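Local coordinates for T9SS C-terminal target domain-containing protein (PDB 5JVK), which probably hydrolyses O-glycosidic bonds in carbohydrates, as a family 39 glycoside hydrolase from a gut Bacteroides, at residues A[427-432]-A[444-449]; A[453-459]-A[483-489]. The contacts are given in a common frame with arbitrary orientation. Residue numbers count along the deposited sequence, not the author numbering.

Interaction 1 (A[427-432]-A[444-449])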
# COMPACT_ATOMS: atom_id res chain seq x y z
N GLY A 427 9.06 -1.77 -22.76
CA GLY A 427 9.48 -3.15 -22.96
C GLY A 427 10.31 -3.66 -21.78
O GLY A 427 9.93 -3.46 -20.63
N VAL A 428 11.43 -4.30 -22.09
CA VAL A 428 12.34 -4.85 -21.08
C VAL A 428 12.82 -3.75 -20.13
O VAL A 428 12.83 -3.95 -18.91
CB VAL A 428 13.54 -5.58 -21.74
CG1 VAL A 428 14.64 -5.91 -20.74
CG2 VAL A 428 13.06 -6.86 -22.42
N ASN A 429 13.20 -2.61 -20.70
CA ASN A 429 13.56 -1.41 -19.94
C ASN A 429 12.44 -0.38 -20.06
O ASN A 429 11.76 -0.32 -21.08
CB ASN A 429 14.87 -0.83 -20.46
CG ASN A 429 16.01 -1.83 -20.41
OD1 ASN A 429 16.18 -2.55 -19.43
ND2 ASN A 429 16.80 -1.89 -21.48
N LYS A 430 12.26 0.43 -19.01
CA LYS A 430 11.23 1.46 -18.97
C LYS A 430 11.87 2.80 -18.66
O LYS A 430 12.69 2.88 -17.75
CB LYS A 430 10.20 1.17 -17.87
CG LYS A 430 8.87 0.59 -18.33
CD LYS A 430 8.94 -0.90 -18.54
CE LYS A 430 7.54 -1.50 -18.58
NZ LYS A 430 7.61 -2.97 -18.80
N VAL A 431 11.50 3.83 -19.42
CA VAL A 431 11.80 5.22 -19.08
C VAL A 431 10.51 6.02 -19.27
O VAL A 431 10.02 6.13 -20.39
CB VAL A 431 12.94 5.82 -19.93
CG1 VAL A 431 13.26 7.24 -19.48
CG2 VAL A 431 14.19 4.95 -19.84
N LEU A 432 9.97 6.54 -18.17
CA LEU A 432 8.65 7.16 -18.16
C LEU A 432 8.75 8.57 -17.59
O LEU A 432 9.51 8.81 -16.66
CB LEU A 432 7.70 6.34 -17.28
CG LEU A 432 7.66 4.83 -17.46
CD1 LEU A 432 6.84 4.19 -16.35
CD2 LEU A 432 7.10 4.47 -18.83
N THR A 444 11.30 8.45 -14.47
CA THR A 444 11.67 7.24 -13.74
C THR A 444 12.20 6.21 -14.72
O THR A 444 11.76 6.16 -15.86
CB THR A 444 10.51 6.64 -12.91
OG1 THR A 444 11.01 5.54 -12.14
CG2 THR A 444 9.35 6.17 -13.79
N ALA A 445 13.15 5.39 -14.26
CA ALA A 445 13.76 4.38 -15.12
C ALA A 445 14.10 3.11 -14.35
O ALA A 445 14.62 3.17 -13.24
CB ALA A 445 15.01 4.94 -15.79
N TRP A 446 13.79 1.97 -14.95
CA TRP A 446 14.13 0.67 -14.39
C TRP A 446 14.23 -0.38 -15.50
O TRP A 446 13.81 -0.14 -16.63
CB TRP A 446 13.10 0.24 -13.33
CG TRP A 446 11.74 -0.19 -13.84
CD1 TRP A 446 11.38 -1.43 -14.28
CD2 TRP A 446 10.55 0.61 -13.92
NE1 TRP A 446 10.06 -1.45 -14.64
CE2 TRP A 446 9.53 -0.21 -14.44
CE3 TRP A 446 10.26 1.95 -13.62
CZ2 TRP A 446 8.23 0.26 -14.65
CZ3 TRP A 446 8.97 2.42 -13.83
CH2 TRP A 446 7.97 1.58 -14.35
N THR A 447 14.78 -1.53 -15.14
CA THR A 447 14.84 -2.68 -16.04
C THR A 447 14.12 -3.86 -15.39
O THR A 447 14.14 -4.01 -14.17
CB THR A 447 16.29 -3.07 -16.41
OG1 THR A 447 16.28 -4.18 -17.32
CG2 THR A 447 17.14 -3.43 -15.19
N THR A 448 13.48 -4.68 -16.22
CA THR A 448 12.89 -5.94 -15.78
C THR A 448 13.94 -7.05 -15.62
O THR A 448 13.67 -8.07 -14.99
CB THR A 448 11.79 -6.41 -16.75
OG1 THR A 448 12.32 -6.54 -18.07
CG2 THR A 448 10.63 -5.42 -16.76
N LYS A 449 15.13 -6.86 -16.19
CA LYS A 449 16.20 -7.86 -16.11
C LYS A 449 16.81 -7.92 -14.70
O LYS A 449 17.29 -6.90 -14.20
CB LYS A 449 17.28 -7.60 -17.16
CG LYS A 449 16.78 -7.83 -18.58
CD LYS A 449 17.72 -7.28 -19.64
CE LYS A 449 19.03 -8.04 -19.71
NZ LYS A 449 19.71 -7.84 -21.02
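A buried lysine lies flat on a tryptophan here: CB of Lys-430 sits 3.9 Å from the centroid of the six-membered ring of Trp-446, 15° off the ring normal, a CH-pi contact between cross-strand neighbours. The lysine chain then runs on past the indole, so that NZ of Lys-430 donates to O of Gly-427 at 3.0 Å. Asp-297, in a loop after the sixth strand of the catalytic barrel, takes a salt bridge from that amine and a hydrogen bond from the indole NE1. CD1 of Leu-432 also touches CH2 of Trp-446, at 3.5 Å. This face of the sheet looks at helix 350-366, where Arg-359 and Leu-363 touch the tryptophan. The two segments are the open end of the beta hairpin 429-436/439-447, part of the antiparallel beta domain that follows the (beta/alpha)8 barrel. Over 429-432 and 444-447 the strands run antiparallel, 175° between their N-to-C directions, and two hydrogen-bonded pairs hold the register: Lys-430 N to Trp-446 O (2.9 Å) with Trp-446 N to Lys-430 O (3.1 Å), and Leu-432 N to Thr-444 O with Thr-444 N to Leu-432 O, both 2.9 Å. On the other face Val-431 CG2 meets Ala-445 CB at 4.1 Å, and Thr-447 OG1 donates to Asn-429 OD1 at 2.7 Å. The same hydroxyl accepts from Lys-449 N at 3.1 Å, an ST turn where the chain leaves the strand. Thr-448 gives O of Val-428 two hydrogen bonds, from its N at 2.9 Å and from its OG1 at 2.8 Å.

Interaction 2 (A[453-459]-A[483-489])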
# COMPACT_ATOMS: atom_id res chain seq x y z
N THR A 453 20.92 -3.78 -16.41
CA THR A 453 21.51 -3.34 -17.68
C THR A 453 21.90 -1.87 -17.62
O THR A 453 21.46 -1.13 -16.74
CB THR A 453 20.55 -3.49 -18.88
OG1 THR A 453 19.30 -2.85 -18.60
CG2 THR A 453 20.30 -4.94 -19.21
N THR A 454 22.72 -1.47 -18.59
CA THR A 454 23.08 -0.08 -18.81
C THR A 454 22.40 0.41 -20.08
O THR A 454 22.39 -0.30 -21.09
CB THR A 454 24.61 0.07 -18.93
OG1 THR A 454 25.23 -0.40 -17.73
CG2 THR A 454 25.00 1.53 -19.17
N ILE A 455 21.83 1.61 -20.03
CA ILE A 455 21.29 2.28 -21.23
C ILE A 455 21.76 3.72 -21.32
O ILE A 455 22.21 4.31 -20.33
CB ILE A 455 19.74 2.23 -21.29
CG1 ILE A 455 19.10 2.94 -20.08
CG2 ILE A 455 19.24 0.80 -21.38
CD1 ILE A 455 17.69 3.40 -20.35
N ARG A 456 21.65 4.28 -22.52
CA ARG A 456 22.01 5.66 -22.79
C ARG A 456 20.77 6.38 -23.29
O ARG A 456 20.30 6.10 -24.37
CB ARG A 456 23.13 5.71 -23.82
CG ARG A 456 24.47 5.35 -23.23
CD ARG A 456 25.52 5.03 -24.28
NE ARG A 456 26.85 5.01 -23.67
CZ ARG A 456 27.34 4.03 -22.91
NH1 ARG A 456 26.63 2.93 -22.62
NH2 ARG A 456 28.57 4.14 -22.41
N VAL A 457 20.24 7.29 -22.47
CA VAL A 457 19.07 8.09 -22.83
C VAL A 457 19.53 9.49 -23.17
O VAL A 457 20.30 10.08 -22.40
CB VAL A 457 18.07 8.17 -21.65
CG1 VAL A 457 16.79 8.90 -22.08
CG2 VAL A 457 17.74 6.77 -21.13
N LYS A 458 19.08 10.03 -24.30
CA LYS A 458 19.42 11.40 -24.67
C LYS A 458 18.83 12.36 -23.64
O LYS A 458 17.66 12.22 -23.27
CB LYS A 458 18.90 11.77 -26.06
CG LYS A 458 19.14 13.23 -26.43
CD LYS A 458 19.02 13.50 -27.92
CE LYS A 458 19.33 14.96 -28.22
NZ LYS A 458 18.85 15.38 -29.56
N ALA A 459 19.64 13.31 -23.19
CA ALA A 459 19.27 14.26 -22.13
C ALA A 459 18.02 15.07 -22.52
O ALA A 459 18.11 15.97 -23.36
CB ALA A 459 20.43 15.20 -21.83
N GLY A 483 26.20 13.97 -24.72
CA GLY A 483 24.79 14.35 -24.76
C GLY A 483 23.79 13.26 -24.39
O GLY A 483 22.58 13.46 -24.55
N TYR A 484 24.27 12.12 -23.89
CA TYR A 484 23.42 11.02 -23.42
C TYR A 484 23.71 10.73 -21.96
O TYR A 484 24.87 10.68 -21.55
CB TYR A 484 23.68 9.75 -24.24
CG TYR A 484 23.08 9.77 -25.62
CD1 TYR A 484 23.65 10.53 -26.64
CD2 TYR A 484 21.93 9.02 -25.91
CE1 TYR A 484 23.09 10.55 -27.91
CE2 TYR A 484 21.37 9.04 -27.18
CZ TYR A 484 21.96 9.80 -28.18
OH TYR A 484 21.41 9.82 -29.43
N LEU A 485 22.65 10.54 -21.17
CA LEU A 485 22.78 10.14 -19.78
C LEU A 485 22.97 8.62 -19.73
O LEU A 485 22.12 7.88 -20.21
CB LEU A 485 21.55 10.54 -18.98
CG LEU A 485 21.20 12.03 -19.00
CD1 LEU A 485 19.88 12.28 -18.29
CD2 LEU A 485 22.31 12.86 -18.38
N VAL A 486 24.10 8.18 -19.16
CA VAL A 486 24.39 6.75 -19.00
C VAL A 486 23.75 6.29 -17.69
O VAL A 486 24.21 6.68 -16.62
CB VAL A 486 25.91 6.46 -18.97
CG1 VAL A 486 26.17 4.96 -18.88
CG2 VAL A 486 26.60 7.05 -20.19
N LEU A 487 22.69 5.48 -17.79
CA LEU A 487 21.94 5.00 -16.62
C LEU A 487 22.18 3.52 -16.40
O LEU A 487 21.99 2.71 -17.31
CB LEU A 487 20.44 5.23 -16.82
CG LEU A 487 19.97 6.67 -17.03
CD1 LEU A 487 18.46 6.69 -17.24
CD2 LEU A 487 20.35 7.55 -15.85
N ASN A 488 22.58 3.16 -15.17
CA ASN A 488 22.78 1.77 -14.77
C ASN A 488 21.51 1.26 -14.11
O ASN A 488 21.32 1.43 -12.91
CB ASN A 488 23.98 1.66 -13.83
CG ASN A 488 25.28 2.05 -14.51
OD1 ASN A 488 25.61 1.55 -15.59
ND2 ASN A 488 26.04 2.95 -13.88
N LEU A 489 20.66 0.63 -14.91
CA LEU A 489 19.33 0.23 -14.48
C LEU A 489 19.37 -1.03 -13.63
O LEU A 489 20.15 -1.95 -13.89
CB LEU A 489 18.41 0.00 -15.68
CG LEU A 489 18.23 1.16 -16.67
CD1 LEU A 489 17.20 0.77 -17.72
CD2 LEU A 489 17.81 2.44 -15.97
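Ile-455, Val-457, Leu-485, Leu-487 and Leu-489 make the apolar side of this two-stranded antiparallel sheet, which packs against the larger sheet of the beta domain in a sandwich-like arrangement. Ile-455 CG1 touches Leu-489 CD1 at 3.7 Å and Leu-487 CB at 4.2 Å, while Val-457 CG2 meets Leu-487 CD1 at 4.0 Å. From the facing sheet, Val-431 touches Ile-455, Ala-445 touches Leu-487 and Leu-489, and Leu-496 touches Leu-485. The backbones hold these residues in three hydrogen-bonded pairs, Thr-453 with Leu-489, Ile-455 with Leu-487 and Val-457 with Leu-485; in the central one, Ile-455 N to Leu-487 O is 2.9 Å and Leu-487 N to Ile-455 O is 2.8 Å. Past the strand end, Ala-459 N still reaches Gly-483 O at 3.2 Å. Gly-483 has a positive phi of 82°, a conformation that glycine adopts easily.

The outer face is more polar and mostly exposed. There Thr-454 CG2 packs on Val-486 CG1 at 3.6 Å, and Val-486 CG2 lies over one face of the Arg-456 guanidinium, whose NE makes a salt bridge to Asp-481. Lys-458 CB sits over the Tyr-484 ring, 4.2 Å from its centroid, in a CH-pi contact. At the other end of this face, Thr-454 OG1 donates a hydrogen bond to Asn-488 OD1 at 2.9 Å.

In the fold
From the N terminus the chain passes first through a beta domain, then the eight-stranded barrel, and enters a further beta domain, the last one modelled, after helix 403-415. Interaction 1 closes a short loop of 11 residues, mostly the hairpin's own strands. A few residues later interaction 2 opens, closing a longer excursion that takes in strands 466-469 and 475-476. The two loops follow in series, neither nesting nor crossing, yet their centres are only 11 Å apart. Asn-429 and Thr-447 meet Thr-453, Ile-455 and Leu-489 between the layers. Interaction 1 thus has the barrel helix 350-366 on one face and interaction 2 on the other.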